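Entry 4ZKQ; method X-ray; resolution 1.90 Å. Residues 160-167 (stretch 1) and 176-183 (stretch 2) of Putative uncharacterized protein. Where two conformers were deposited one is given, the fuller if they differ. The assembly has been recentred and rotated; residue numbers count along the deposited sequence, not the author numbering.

Stretch 1, residues 160-167: CIQEALIH
Stretch 2 (176-183) VCSLWKAN

Five backbone hydrogen bonds join these neighbouring antiparallel strands, 161-167 and a strand through 176-181, whose N-to-C directions differ by 168° and whose axes approach to 4.6 Å. Ala164 N gives to Trp180 O (2.8 Å) and Trp180 N to Ala164 O (2.9 Å); Ile166 N gives to Ser178 O and Ser178 N to Ile166 O (both 2.9 Å). Ala182 N to Gln162 O (2.9 Å, 173°) closes the ladder. Between these bonded positions lie the non-hydrogen-bonded pairs Glu163-Lys181 (CA-CA 4.2 Å) and Leu165-Leu179 (CA-CA 4.6 Å); His167-Cys177 (CA-CA 4.5 Å) follows Ile166-Ser178. Extended backbones across 163-167 and 177-181, such as Leu165 at phi/psi -93/134 and Leu179 at -122/112, alternate side chains between faces; Gln162, at -73/-39, is the exception.

On the face of Ala164, Ile166, Ser178 and Trp180, Trp180 (chi1 m, chi2 92°) donates from NE1 to Ser178 OG (2.9 Å), giving the buried indole N-H a partner; Ser178 is p. Ala164 O sits at the edge of the Trp180 ring, near its plane, 3.3 Å from Trp180 CD1, while Ile166 (m, t) brings CD1 within 4.2 Å of Trp180 NE1.

On the other face, Leu165 and Leu179 (both t, p) pack apolar surface, CB of Leu165 lying 4.1 Å from CD1 of Leu179. Cys177 (m) sets SG 3.3 Å from CD2 of His167 (t, chi2 -75°), an oblique sulfur-aromatic contact. Glu163 (p, t) lays OE1 3.7 Å from CG of Lys181 (m, t, t, p), whose end leads away.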

# COMPACT_ATOMS: atom_id res chain seq x y z
N CYS A 160 23.81 1.60 -8.59
CA CYS A 160 23.34 0.90 -9.78
C CYS A 160 21.81 0.86 -9.87
O CYS A 160 21.25 0.58 -10.93
CB CYS A 160 23.90 -0.53 -9.81
SG CYS A 160 25.72 -0.63 -9.71
N ILE A 161 21.13 1.15 -8.77
CA ILE A 161 19.67 1.13 -8.75
C ILE A 161 19.12 2.55 -8.79
O ILE A 161 19.11 3.24 -7.78
CB ILE A 161 19.14 0.38 -7.52
CG1 ILE A 161 19.75 -1.02 -7.44
CG2 ILE A 161 17.61 0.28 -7.57
CD1 ILE A 161 19.71 -1.63 -6.06
N GLN A 162 18.68 2.99 -9.96
CA GLN A 162 18.18 4.36 -10.14
C GLN A 162 16.82 4.58 -9.49
O GLN A 162 16.55 5.64 -8.94
CB GLN A 162 18.08 4.71 -11.62
CG GLN A 162 19.37 5.23 -12.23
CD GLN A 162 20.41 4.14 -12.38
OE1 GLN A 162 20.08 2.96 -12.44
NE2 GLN A 162 21.67 4.54 -12.43
N GLU A 163 15.95 3.58 -9.61
CA GLU A 163 14.63 3.68 -9.02
C GLU A 163 14.00 2.30 -8.89
O GLU A 163 14.42 1.35 -9.56
CB GLU A 163 13.73 4.57 -9.88
CG GLU A 163 13.36 3.94 -11.20
CD GLU A 163 12.49 4.84 -12.06
OE1 GLU A 163 12.51 6.07 -11.86
OE2 GLU A 163 11.78 4.31 -12.94
N ALA A 164 13.00 2.20 -8.02
CA ALA A 164 12.25 0.97 -7.86
C ALA A 164 10.75 1.26 -7.80
O ALA A 164 10.28 2.06 -6.98
CB ALA A 164 12.70 0.22 -6.63
N LEU A 165 10.03 0.61 -8.69
CA LEU A 165 8.58 0.60 -8.69
C LEU A 165 8.06 -0.60 -7.92
O LEU A 165 8.54 -1.71 -8.12
CB LEU A 165 8.05 0.55 -10.13
CG LEU A 165 6.55 0.27 -10.31
CD1 LEU A 165 5.72 1.45 -9.83
CD2 LEU A 165 6.24 -0.07 -11.76
N ILE A 166 7.09 -0.36 -7.05
CA ILE A 166 6.29 -1.44 -6.50
C ILE A 166 4.85 -1.25 -6.94
O ILE A 166 4.25 -0.20 -6.71
CB ILE A 166 6.39 -1.52 -4.97
CG1 ILE A 166 7.82 -1.88 -4.57
CG2 ILE A 166 5.40 -2.55 -4.42
CD1 ILE A 166 8.10 -1.77 -3.11
N HIS A 167 4.33 -2.26 -7.61
CA HIS A 167 2.93 -2.32 -7.97
C HIS A 167 2.29 -3.30 -7.01
O HIS A 167 2.68 -4.47 -6.99
CB HIS A 167 2.74 -2.77 -9.42
CG HIS A 167 1.32 -2.83 -9.85
ND1 HIS A 167 0.47 -3.85 -9.45
CD2 HIS A 167 0.57 -2.00 -10.61
CE1 HIS A 167 -0.73 -3.64 -9.96
NE2 HIS A 167 -0.70 -2.52 -10.67
N VAL A 176 -2.16 -0.12 -6.52
CA VAL A 176 -1.60 0.88 -5.63
C VAL A 176 -0.09 0.84 -5.74
O VAL A 176 0.56 -0.11 -5.31
CB VAL A 176 -2.04 0.63 -4.18
CG1 VAL A 176 -1.44 1.67 -3.26
CG2 VAL A 176 -3.55 0.69 -4.11
N CYS A 177 0.47 1.89 -6.32
CA CYS A 177 1.87 1.87 -6.72
C CYS A 177 2.74 2.83 -5.94
O CYS A 177 2.25 3.81 -5.36
CB CYS A 177 1.97 2.15 -8.20
SG CYS A 177 1.05 0.94 -9.16
N SER A 178 4.03 2.55 -5.91
CA SER A 178 4.97 3.46 -5.29
C SER A 178 6.24 3.49 -6.12
O SER A 178 6.70 2.47 -6.62
CB SER A 178 5.27 3.04 -3.85
OG SER A 178 5.79 1.73 -3.80
N LEU A 179 6.79 4.69 -6.28
CA LEU A 179 7.99 4.89 -7.08
C LEU A 179 9.06 5.53 -6.21
O LEU A 179 8.92 6.67 -5.78
CB LEU A 179 7.68 5.75 -8.31
CG LEU A 179 8.82 5.88 -9.33
CD1 LEU A 179 9.22 4.51 -9.85
CD2 LEU A 179 8.36 6.77 -10.48
N TRP A 180 10.11 4.75 -5.96
CA TRP A 180 11.20 5.14 -5.07
C TRP A 180 12.41 5.46 -5.93
O TRP A 180 12.99 4.56 -6.53
CB TRP A 180 11.52 4.03 -4.07
CG TRP A 180 10.31 3.56 -3.38
CD1 TRP A 180 9.50 2.53 -3.77
CD2 TRP A 180 9.72 4.11 -2.21
NE1 TRP A 180 8.44 2.41 -2.90
CE2 TRP A 180 8.56 3.37 -1.92
CE3 TRP A 180 10.07 5.17 -1.36
CZ2 TRP A 180 7.74 3.64 -0.84
CZ3 TRP A 180 9.26 5.44 -0.27
CH2 TRP A 180 8.11 4.68 -0.03
N LYS A 181 12.77 6.74 -6.00
CA LYS A 181 13.89 7.18 -6.84
C LYS A 181 15.09 7.58 -6.00
O LYS A 181 14.95 8.20 -4.94
CB LYS A 181 13.48 8.36 -7.72
CG LYS A 181 12.36 8.06 -8.69
CD LYS A 181 12.21 9.19 -9.70
CE LYS A 181 10.83 9.21 -10.30
NZ LYS A 181 9.85 10.00 -9.49
N ALA A 182 16.27 7.22 -6.47
CA ALA A 182 17.49 7.68 -5.83
C ALA A 182 17.54 9.20 -6.00
O ALA A 182 17.27 9.72 -7.08
CB ALA A 182 18.71 7.02 -6.45
N ASN A 183 17.87 9.90 -4.92
CA ASN A 183 17.92 11.36 -4.94
C ASN A 183 16.59 12.03 -5.29
O ASN A 183 16.56 13.14 -5.81
CB ASN A 183 19.00 11.85 -5.91
CG ASN A 183 20.40 11.46 -5.45
OD1 ASN A 183 20.71 11.51 -4.26
ND2 ASN A 183 21.25 11.08 -6.39